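Long-range contacts in structural polyprotein, VP2 (PDB 5CDD), which forms part of the capsid of Israeli acute paralysis virus as its VP2 protein, probably serving as a structural component of the shell: residues C[10-15]-C[182-187]; C[65-70]-C[195-200]; C[74-79]-C[133-138]. One frame throughout, in Å; residues are numbered along the deposited sequence.

Contact 1. Residues C[10-15]-C[182-187]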
loop_
_atom_site.group_PDB
_atom_site.type_symbol
_atom_site.label_atom_id
_atom_site.label_comp_id
_atom_site.label_asym_id
_atom_site.label_seq_id
_atom_site.Cartn_x
_atom_site.Cartn_y
_atom_site.Cartn_z
ATOM N N GLN C 10 -7.334 45.949 -43.800
ATOM C CA GLN C 10 -6.244 46.340 -42.916
ATOM C C GLN C 10 -5.679 47.701 -43.298
ATOM O O GLN C 10 -4.730 48.183 -42.679
ATOM C CB GLN C 10 -5.131 45.294 -42.952
ATOM C CG GLN C 10 -5.599 43.891 -42.622
ATOM C CD GLN C 10 -4.449 42.933 -42.416
ATOM O OE1 GLN C 10 -3.573 42.804 -43.271
ATOM N NE2 GLN C 10 -4.444 42.249 -41.277
ATOM N N ARG C 11 -6.266 48.315 -44.321
ATOM C CA ARG C 11 -5.830 49.630 -44.776
ATOM C C ARG C 11 -6.343 50.709 -43.834
ATOM O O ARG C 11 -7.549 50.829 -43.612
ATOM C CB ARG C 11 -6.355 49.913 -46.185
ATOM C CG ARG C 11 -5.768 49.042 -47.267
ATOM C CD ARG C 11 -6.358 49.429 -48.606
ATOM N NE ARG C 11 -5.750 48.704 -49.716
ATOM C CZ ARG C 11 -6.073 48.889 -50.990
ATOM N NH1 ARG C 11 -7.002 49.779 -51.318
ATOM N NH2 ARG C 11 -5.464 48.188 -51.937
ATOM N N PRO C 12 -5.430 51.509 -43.260
ATOM C CA PRO C 12 -5.835 52.579 -42.344
ATOM C C PRO C 12 -6.700 53.607 -43.066
ATOM O O PRO C 12 -6.427 53.943 -44.215
ATOM C CB PRO C 12 -4.499 53.176 -41.901
ATOM C CG PRO C 12 -3.559 52.016 -41.975
ATOM C CD PRO C 12 -3.962 51.377 -43.286
ATOM N N VAL C 13 -7.736 54.100 -42.398
ATOM C CA VAL C 13 -8.622 55.093 -42.991
ATOM C C VAL C 13 -8.914 56.192 -41.979
ATOM O O VAL C 13 -9.111 55.908 -40.799
ATOM C CB VAL C 13 -9.958 54.458 -43.427
ATOM C CG1 VAL C 13 -9.709 53.423 -44.486
ATOM C CG2 VAL C 13 -10.644 53.804 -42.250
ATOM N N LEU C 14 -8.924 57.444 -42.426
ATOM C CA LEU C 14 -9.215 58.549 -41.519
ATOM C C LEU C 14 -10.680 58.434 -41.121
ATOM O O LEU C 14 -11.575 58.703 -41.921
ATOM C CB LEU C 14 -8.963 59.893 -42.205
ATOM C CG LEU C 14 -9.140 61.131 -41.325
ATOM C CD1 LEU C 14 -8.110 61.125 -40.207
ATOM C CD2 LEU C 14 -8.986 62.375 -42.174
ATOM N N ILE C 15 -10.915 58.012 -39.884
ATOM C CA ILE C 15 -12.269 57.844 -39.377
ATOM C C ILE C 15 -12.840 59.171 -38.904
ATOM O O ILE C 15 -14.043 59.410 -39.002
ATOM C CB ILE C 15 -12.304 56.851 -38.190
ATOM C CG1 ILE C 15 -11.821 55.470 -38.641
ATOM C CG2 ILE C 15 -13.715 56.753 -37.632
ATOM C CD1 ILE C 15 -12.699 54.827 -39.692
ATOM N N TYR C 182 -7.244 57.450 -37.032
ATOM C CA TYR C 182 -7.165 56.424 -38.065
ATOM C C TYR C 182 -7.527 55.068 -37.478
ATOM O O TYR C 182 -7.202 54.774 -36.328
ATOM C CB TYR C 182 -5.752 56.365 -38.648
ATOM C CG TYR C 182 -5.355 57.601 -39.411
ATOM C CD1 TYR C 182 -5.867 57.855 -40.682
ATOM C CD2 TYR C 182 -4.480 58.530 -38.855
ATOM C CE1 TYR C 182 -5.517 59.006 -41.384
ATOM C CE2 TYR C 182 -4.121 59.685 -39.543
ATOM C CZ TYR C 182 -4.643 59.917 -40.807
ATOM O OH TYR C 182 -4.287 61.058 -41.491
ATOM N N MET C 183 -8.200 54.245 -38.270
ATOM C CA MET C 183 -8.592 52.918 -37.819
ATOM C C MET C 183 -8.552 51.900 -38.950
ATOM O O MET C 183 -8.641 52.256 -40.126
ATOM C CB MET C 183 -9.999 52.950 -37.218
ATOM C CG MET C 183 -10.084 53.592 -35.846
ATOM S SD MET C 183 -11.760 53.522 -35.179
ATOM C CE MET C 183 -12.114 55.256 -34.950
ATOM N N TRP C 184 -8.413 50.633 -38.578
ATOM C CA TRP C 184 -8.373 49.536 -39.534
ATOM C C TRP C 184 -8.478 48.226 -38.768
ATOM O O TRP C 184 -8.459 48.223 -37.538
ATOM C CB TRP C 184 -7.083 49.589 -40.358
ATOM C CG TRP C 184 -5.820 49.374 -39.584
ATOM C CD1 TRP C 184 -5.168 48.191 -39.390
ATOM C CD2 TRP C 184 -5.028 50.378 -38.938
ATOM N NE1 TRP C 184 -4.015 48.396 -38.672
ATOM C CE2 TRP C 184 -3.905 49.730 -38.381
ATOM C CE3 TRP C 184 -5.158 51.764 -38.778
ATOM C CZ2 TRP C 184 -2.912 50.421 -37.674
ATOM C CZ3 TRP C 184 -4.171 52.453 -38.074
ATOM C CH2 TRP C 184 -3.063 51.777 -37.531
ATOM N N LEU C 185 -8.588 47.117 -39.487
ATOM C CA LEU C 185 -8.733 45.821 -38.838
ATOM C C LEU C 185 -7.505 44.927 -38.963
ATOM O O LEU C 185 -6.707 45.065 -39.889
ATOM C CB LEU C 185 -9.956 45.105 -39.420
ATOM C CG LEU C 185 -11.249 45.932 -39.459
ATOM C CD1 LEU C 185 -12.335 45.158 -40.184
ATOM C CD2 LEU C 185 -11.690 46.279 -38.046
ATOM N N SER C 186 -7.358 44.017 -38.004
ATOM C CA SER C 186 -6.258 43.060 -37.988
ATOM C C SER C 186 -6.824 41.756 -37.427
ATOM O O SER C 186 -7.889 41.764 -36.809
ATOM C CB SER C 186 -5.112 43.567 -37.111
ATOM O OG SER C 186 -5.521 43.736 -35.767
ATOM N N ASN C 187 -6.129 40.643 -37.644
ATOM C CA ASN C 187 -6.607 39.346 -37.167
ATOM C C ASN C 187 -7.952 39.025 -37.791
ATOM O O ASN C 187 -8.797 38.376 -37.175
ATOM C CB ASN C 187 -6.753 39.355 -35.647
ATOM C CG ASN C 187 -5.614 38.659 -34.960
ATOM O OD1 ASN C 187 -4.453 39.016 -35.149
ATOM N ND2 ASN C 187 -5.934 37.650 -34.157
#
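Pro-12 lies over one face of the Trp-184 indole, its CG 3.9 Å from the centroid of the six-membered ring and 24° off the normal, a CH-pi contact displaced toward the rim. Beside it, Pro-12 CB comes to 3.5 Å from Trp-184 CE3. Chi1 of Trp-184, 65°, places CG between the backbone N and the carbonyl carbon. The five-membered side of the ring passes close to Gln-10 O, 3.3 Å from Trp-184 CD1. Two residues on, the theme repeats: Leu-14 CD1 sits over a face of the Tyr-182 ring, 3.9 Å from its centroid, the two side chains crossing at a slant. On the other face of the sheet Ile-15 and Met-183 cross at about a right angle, Ile-15 CG1 meeting Met-183 CB at 3.4 Å while the thioether methyl CE reaches Ile-15 CG2.

These side chains are set in register by a short antiparallel ladder. Val-13 and Met-183 form a hydrogen-bonded pair, with Val-13 N to Met-183 O at 3.1 Å and Met-183 N to Val-13 O at 3.2 Å; Leu-14 and Tyr-182 are the non-hydrogen-bonded pair next to it. Before Val-13 the ladder gives way to loop, but the chains stay close: Gln-10 presents CA and CG to Leu-185 O, and Leu-185 shares a backbone hydrogen bond with Leu-9.

Further out, Ile-15 and Met-183 pack on Trp-49 of strand 47-51, and the helix 53-57 receives Met-183 and Leu-185 on Val-55. The far edge of 182-186 is bonded to strand 68-81. An N-terminal strand laid antiparallel on a C-terminal one, with its inner side chains turned to the second sheet, belongs to the BIDG sheet of the viral jelly roll.

Contact 2. Residues C[65-70]-C[195-200]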
loop_
_atom_site.group_PDB
_atom_site.type_symbol
_atom_site.label_atom_id
_atom_site.label_comp_id
_atom_site.label_asym_id
_atom_site.label_seq_id
_atom_site.Cartn_x
_atom_site.Cartn_y
_atom_site.Cartn_z
ATOM N N LEU C 65 -16.490 43.436 -48.045
ATOM C CA LEU C 65 -16.908 42.152 -47.518
ATOM C C LEU C 65 -18.395 41.891 -47.712
ATOM O O LEU C 65 -19.033 41.238 -46.888
ATOM C CB LEU C 65 -16.527 42.052 -46.040
ATOM C CG LEU C 65 -16.733 43.323 -45.211
ATOM C CD1 LEU C 65 -18.201 43.548 -44.940
ATOM C CD2 LEU C 65 -15.991 43.196 -43.904
ATOM N N ALA C 66 -18.948 42.414 -48.799
ATOM C CA ALA C 66 -20.352 42.198 -49.105
ATOM C C ALA C 66 -20.546 40.733 -49.480
ATOM O O ALA C 66 -19.655 40.111 -50.060
ATOM C CB ALA C 66 -20.761 43.077 -50.250
ATOM N N ASN C 67 -21.714 40.190 -49.149
ATOM C CA ASN C 67 -22.033 38.799 -49.439
ATOM C C ASN C 67 -21.301 37.837 -48.511
ATOM O O ASN C 67 -21.219 36.640 -48.780
ATOM C CB ASN C 67 -21.719 38.470 -50.898
ATOM C CG ASN C 67 -22.619 39.216 -51.860
ATOM O OD1 ASN C 67 -23.839 39.042 -51.848
ATOM N ND2 ASN C 67 -22.024 40.059 -52.693
ATOM N N PHE C 68 -20.764 38.378 -47.421
ATOM C CA PHE C 68 -20.082 37.579 -46.410
ATOM C C PHE C 68 -20.945 37.633 -45.156
ATOM O O PHE C 68 -21.561 38.657 -44.868
ATOM C CB PHE C 68 -18.688 38.131 -46.128
ATOM C CG PHE C 68 -17.613 37.497 -46.956
ATOM C CD1 PHE C 68 -17.330 36.142 -46.826
ATOM C CD2 PHE C 68 -16.882 38.250 -47.866
ATOM C CE1 PHE C 68 -16.330 35.545 -47.592
ATOM C CE2 PHE C 68 -15.881 37.662 -48.637
ATOM C CZ PHE C 68 -15.605 36.307 -48.498
ATOM N N LYS C 69 -20.987 36.538 -44.407
ATOM C CA LYS C 69 -21.828 36.481 -43.219
ATOM C C LYS C 69 -21.168 36.798 -41.881
ATOM O O LYS C 69 -21.680 37.619 -41.118
ATOM C CB LYS C 69 -22.500 35.108 -43.140
ATOM C CG LYS C 69 -23.459 34.941 -41.975
ATOM C CD LYS C 69 -24.613 35.917 -42.068
ATOM C CE LYS C 69 -25.621 35.677 -40.963
ATOM N NZ LYS C 69 -26.776 36.602 -41.072
ATOM N N TYR C 70 -20.041 36.156 -41.588
ATOM C CA TYR C 70 -19.371 36.373 -40.310
ATOM C C TYR C 70 -17.974 36.973 -40.377
ATOM O O TYR C 70 -17.185 36.658 -41.267
ATOM C CB TYR C 70 -19.316 35.058 -39.532
ATOM C CG TYR C 70 -20.677 34.473 -39.245
ATOM C CD1 TYR C 70 -21.586 35.140 -38.423
ATOM C CD2 TYR C 70 -21.064 33.257 -39.805
ATOM C CE1 TYR C 70 -22.851 34.609 -38.166
ATOM C CE2 TYR C 70 -22.325 32.716 -39.556
ATOM C CZ TYR C 70 -23.212 33.398 -38.737
ATOM O OH TYR C 70 -24.457 32.868 -38.490
ATOM N N TYR C 195 -26.436 35.942 -49.843
ATOM C CA TYR C 195 -26.919 36.845 -50.875
ATOM C C TYR C 195 -27.431 38.146 -50.260
ATOM O O TYR C 195 -27.640 39.130 -50.965
ATOM C CB TYR C 195 -28.022 36.175 -51.705
ATOM C CG TYR C 195 -29.313 35.912 -50.960
ATOM C CD1 TYR C 195 -30.176 36.955 -50.620
ATOM C CD2 TYR C 195 -29.671 34.618 -50.593
ATOM C CE1 TYR C 195 -31.365 36.713 -49.930
ATOM C CE2 TYR C 195 -30.854 34.365 -49.903
ATOM C CZ TYR C 195 -31.695 35.415 -49.574
ATOM O OH TYR C 195 -32.860 35.166 -48.884
ATOM N N ARG C 196 -27.630 38.139 -48.944
ATOM C CA ARG C 196 -28.101 39.311 -48.220
ATOM C C ARG C 196 -26.905 40.109 -47.722
ATOM O O ARG C 196 -25.810 39.571 -47.574
ATOM C CB ARG C 196 -28.973 38.887 -47.031
ATOM C CG ARG C 196 -30.366 38.435 -47.424
ATOM C CD ARG C 196 -31.185 37.951 -46.231
ATOM N NE ARG C 196 -30.670 36.707 -45.661
ATOM C CZ ARG C 196 -31.305 35.978 -44.747
ATOM N NH1 ARG C 196 -32.490 36.358 -44.288
ATOM N NH2 ARG C 196 -30.751 34.864 -44.287
ATOM N N MET C 197 -27.111 41.397 -47.470
ATOM C CA MET C 197 -26.033 42.242 -46.982
ATOM C C MET C 197 -26.554 43.451 -46.223
ATOM O O MET C 197 -27.587 44.020 -46.565
ATOM C CB MET C 197 -25.156 42.682 -48.148
ATOM C CG MET C 197 -25.925 43.338 -49.258
ATOM S SD MET C 197 -24.940 43.339 -50.751
ATOM C CE MET C 197 -25.197 41.640 -51.323
ATOM N N ASN C 198 -25.824 43.827 -45.181
ATOM C CA ASN C 198 -26.192 44.954 -44.338
ATOM C C ASN C 198 -26.520 46.227 -45.105
ATOM O O ASN C 198 -25.631 46.869 -45.661
ATOM C CB ASN C 198 -25.068 45.243 -43.345
ATOM C CG ASN C 198 -25.386 46.407 -42.436
ATOM O OD1 ASN C 198 -26.500 46.524 -41.935
ATOM N ND2 ASN C 198 -24.402 47.270 -42.208
ATOM N N PRO C 199 -27.804 46.616 -45.136
ATOM C CA PRO C 199 -28.169 47.837 -45.857
ATOM C C PRO C 199 -27.467 49.012 -45.197
ATOM O O PRO C 199 -27.615 49.222 -43.996
ATOM C CB PRO C 199 -29.681 47.891 -45.687
ATOM C CG PRO C 199 -29.874 47.274 -44.309
ATOM C CD PRO C 199 -28.948 46.079 -44.377
ATOM N N ASP C 200 -26.695 49.760 -45.980
ATOM C CA ASP C 200 -25.959 50.912 -45.468
ATOM C C ASP C 200 -25.169 51.623 -46.565
ATOM O O ASP C 200 -24.250 50.973 -47.109
ATOM C CB ASP C 200 -25.006 50.473 -44.352
ATOM C CG ASP C 200 -25.549 50.782 -42.966
ATOM O OD1 ASP C 200 -26.770 51.015 -42.823
ATOM O OD2 ASP C 200 -24.757 50.786 -42.006
#
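Ala-66 and Asn-67, the two central residues of a type II beta turn from Leu-65 to Phe-68, meet Met-197 in the C-terminal tail. The turn leads into strand 68-81 of the jelly-roll sandwich; Asn-67 takes the left-handed backbone conformation (phi 74°) that this turn needs at its third position, and the closing bond from Phe-68 N to Leu-65 O is weak.

The contacts between the segments are van der Waals, centred on Met-197. Its side chain lies beside that of Asn-67, pointing the same way, and its sulfur SD is 4.2 Å from Ala-66 CB. The chain bends at chi3, 80°, which brings CE up beside the Asn-67 side chain. The backbones come together at Asn-67 and Tyr-195, their CA atoms 5.5 Å apart.

Polar ties are made with neighbours instead. Asn-67 shares a backbone hydrogen bond with Thr-194, whose OG1 also accepts from Arg-196 N. The Arg-196 guanidinium turns to another chain, where NE forms a salt bridge with Glu-158 and NH2 hydrogen-bonds to Val-161 O and Pro-159 O of that subunit, anchoring the tail at the interface. On the turn itself, the Met-197 methyl CE ends 3.6 Å from Asn-67 CG.

Contact 3. Residues C[74-79]-C[133-138]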
loop_
_atom_site.group_PDB
_atom_site.type_symbol
_atom_site.label_atom_id
_atom_site.label_comp_id
_atom_site.label_asym_id
_atom_site.label_seq_id
_atom_site.Cartn_x
_atom_site.Cartn_y
_atom_site.Cartn_z
ATOM N N ASP C 74 -9.676 42.304 -34.732
ATOM C CA ASP C 74 -9.247 43.234 -33.697
ATOM C C ASP C 74 -9.259 44.599 -34.371
ATOM O O ASP C 74 -8.930 44.713 -35.551
ATOM C CB ASP C 74 -7.818 42.938 -33.221
ATOM C CG ASP C 74 -7.646 41.522 -32.704
ATOM O OD1 ASP C 74 -8.556 41.013 -32.014
ATOM O OD2 ASP C 74 -6.584 40.926 -32.978
ATOM N N VAL C 75 -9.643 45.630 -33.631
ATOM C CA VAL C 75 -9.675 46.973 -34.188
ATOM C C VAL C 75 -8.391 47.707 -33.838
ATOM O O VAL C 75 -7.996 47.778 -32.674
ATOM C CB VAL C 75 -10.879 47.775 -33.660
ATOM C CG1 VAL C 75 -10.809 49.209 -34.160
ATOM C CG2 VAL C 75 -12.173 47.118 -34.116
ATOM N N GLN C 76 -7.737 48.244 -34.861
ATOM C CA GLN C 76 -6.494 48.975 -34.682
ATOM C C GLN C 76 -6.799 50.470 -34.703
ATOM O O GLN C 76 -7.501 50.951 -35.592
ATOM C CB GLN C 76 -5.527 48.630 -35.810
ATOM C CG GLN C 76 -4.104 48.387 -35.360
ATOM C CD GLN C 76 -3.976 47.144 -34.511
ATOM O OE1 GLN C 76 -4.343 46.047 -34.936
ATOM N NE2 GLN C 76 -3.452 47.305 -33.304
ATOM N N VAL C 77 -6.274 51.200 -33.725
ATOM C CA VAL C 77 -6.511 52.636 -33.643
ATOM C C VAL C 77 -5.212 53.423 -33.530
ATOM O O VAL C 77 -4.280 53.011 -32.835
ATOM C CB VAL C 77 -7.394 52.990 -32.428
ATOM C CG1 VAL C 77 -7.659 54.484 -32.396
ATOM C CG2 VAL C 77 -8.701 52.219 -32.492
ATOM N N LYS C 78 -5.157 54.557 -34.220
ATOM C CA LYS C 78 -3.982 55.417 -34.185
ATOM C C LYS C 78 -4.391 56.881 -34.217
ATOM O O LYS C 78 -5.162 57.302 -35.079
ATOM C CB LYS C 78 -3.057 55.122 -35.365
ATOM C CG LYS C 78 -1.798 55.972 -35.363
ATOM C CD LYS C 78 -0.831 55.550 -36.448
ATOM C CE LYS C 78 0.469 56.331 -36.349
ATOM N NZ LYS C 78 1.473 55.875 -37.352
ATOM N N LEU C 79 -3.877 57.651 -33.265
ATOM C CA LEU C 79 -4.177 59.071 -33.192
ATOM C C LEU C 79 -2.939 59.864 -33.575
ATOM O O LEU C 79 -1.897 59.739 -32.935
ATOM C CB LEU C 79 -4.600 59.464 -31.775
ATOM C CG LEU C 79 -5.809 58.772 -31.148
ATOM C CD1 LEU C 79 -6.074 59.380 -29.781
ATOM C CD2 LEU C 79 -7.025 58.928 -32.040
ATOM N N GLU C 133 -0.782 54.686 -30.609
ATOM C CA GLU C 133 -1.529 53.563 -31.162
ATOM C C GLU C 133 -2.148 52.711 -30.067
ATOM O O GLU C 133 -1.708 52.734 -28.918
ATOM C CB GLU C 133 -0.623 52.693 -32.035
ATOM C CG GLU C 133 -0.226 53.337 -33.348
ATOM C CD GLU C 133 0.595 52.410 -34.220
ATOM O OE1 GLU C 133 1.724 52.060 -33.814
ATOM O OE2 GLU C 133 0.109 52.028 -35.307
ATOM N N MET C 134 -3.168 51.950 -30.438
ATOM C CA MET C 134 -3.863 51.095 -29.492
ATOM C C MET C 134 -4.544 49.951 -30.234
ATOM O O MET C 134 -5.014 50.125 -31.358
ATOM C CB MET C 134 -4.903 51.919 -28.736
ATOM C CG MET C 134 -5.708 51.143 -27.721
ATOM S SD MET C 134 -7.018 52.148 -27.003
ATOM C CE MET C 134 -8.348 51.803 -28.141
ATOM N N THR C 135 -4.587 48.781 -29.606
ATOM C CA THR C 135 -5.223 47.618 -30.213
ATOM C C THR C 135 -6.421 47.191 -29.378
ATOM O O THR C 135 -6.351 47.159 -28.149
ATOM C CB THR C 135 -4.259 46.418 -30.297
ATOM O OG1 THR C 135 -3.040 46.821 -30.930
ATOM C CG2 THR C 135 -4.891 45.291 -31.100
ATOM N N ILE C 136 -7.519 46.869 -30.046
ATOM C CA ILE C 136 -8.719 46.429 -29.352
ATOM C C ILE C 136 -9.019 44.987 -29.749
ATOM O O ILE C 136 -9.625 44.729 -30.789
ATOM C CB ILE C 136 -9.925 47.314 -29.704
ATOM C CG1 ILE C 136 -9.643 48.756 -29.285
ATOM C CG2 ILE C 136 -11.173 46.793 -29.006
ATOM C CD1 ILE C 136 -10.765 49.718 -29.612
ATOM N N PRO C 137 -8.588 44.025 -28.918
ATOM C CA PRO C 137 -8.811 42.602 -29.186
ATOM C C PRO C 137 -10.285 42.295 -29.419
ATOM O O PRO C 137 -11.156 42.956 -28.857
ATOM C CB PRO C 137 -8.282 41.929 -27.923
ATOM C CG PRO C 137 -7.216 42.867 -27.462
ATOM C CD PRO C 137 -7.876 44.207 -27.642
ATOM N N TYR C 138 -10.558 41.297 -30.254
ATOM C CA TYR C 138 -11.929 40.893 -30.534
ATOM C C TYR C 138 -12.626 40.829 -29.176
ATOM O O TYR C 138 -12.325 39.958 -28.359
ATOM C CB TYR C 138 -11.931 39.520 -31.204
ATOM C CG TYR C 138 -13.299 39.026 -31.592
ATOM C CD1 TYR C 138 -14.038 39.670 -32.579
ATOM C CD2 TYR C 138 -13.864 37.919 -30.959
ATOM C CE1 TYR C 138 -15.308 39.227 -32.930
ATOM C CE2 TYR C 138 -15.134 37.468 -31.302
ATOM C CZ TYR C 138 -15.848 38.127 -32.287
ATOM O OH TYR C 138 -17.107 37.691 -32.622
#
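Chi1 of Asp-74, -57°, sets CG anti to its carbonyl carbon, and chi2, -40°, turns OD1 to Tyr-138 N, from which it takes a hydrogen bond of 2.7 Å, met on the anti side of the carboxylate and 16° out of its plane. At the other end of the pairing, Lys-78 has CG anti to its backbone N whereas Glu-133 has CG beside its own. The two chains cross at a slant with Lys-78 CG 3.7 Å from Glu-133 CG, but the charged ends stay apart, Lys-78 NZ and Glu-133 OE2 being 4.6 Å from each other, beyond a salt bridge.

Between these ends runs a regular antiparallel ladder. Val-75 and Ile-136 are a hydrogen-bonded pair, as are Val-77 and Met-134, each joined by two bonds; the one from Val-77 N to Met-134 O, 2.9 Å, lies nearly along the C=O axis. Gln-76 with Thr-135 and Lys-78 with Glu-133 alternate with them as non-hydrogen-bonded pairs.

The valines, Met-134 and Ile-136 share the buried face. Val-75 CB lies 4.1 Å from Ile-136 CB, and Val-77 CG2 comes 4.3 Å from Ile-136 CD1. Leu-93, Leu-157 and Val-155 of the facing sheet close over this row, so it belongs to the hydrophobic interior of the jelly-roll sandwich, here between its D and G strands.

On the opposite face, Gln-76 lies alongside Thr-135. Its NE2 donates to Thr-135 OG1, in a modelled bond whose very short length is doubtful, while OE1 accepts a hydrogen bond from Ser-186 OG of strand 179-186. If the contact with Thr-135 is real, the amide would link three neighbouring strands. The Asp-74 carboxylate satisfies a backbone N-H just past the ladder's end, where Pro-137 has none to offer.

Overall arrangement
From the N terminus, 10-15 comes first, directly after the helix 2-9, and waits for nearly the whole chain before 182-187 returns to close contact 1. Meanwhile 65-70 opens contact 2 and, a few residues on, the same strand 68-81 opens contact 3, which 133-138 closes early. Contact 3 therefore falls within both longer loops. Contacts 1 and 2 cross, since 195-200 arrives only after 182-187. Contacts 1 and 3 touch across neighbouring strands, 9 Å between centres, and build the BIDG order of one sheet; contact 2, its centre about 24 Å from that of contact 3, ties the C-terminal tail to the start of strand 68-81.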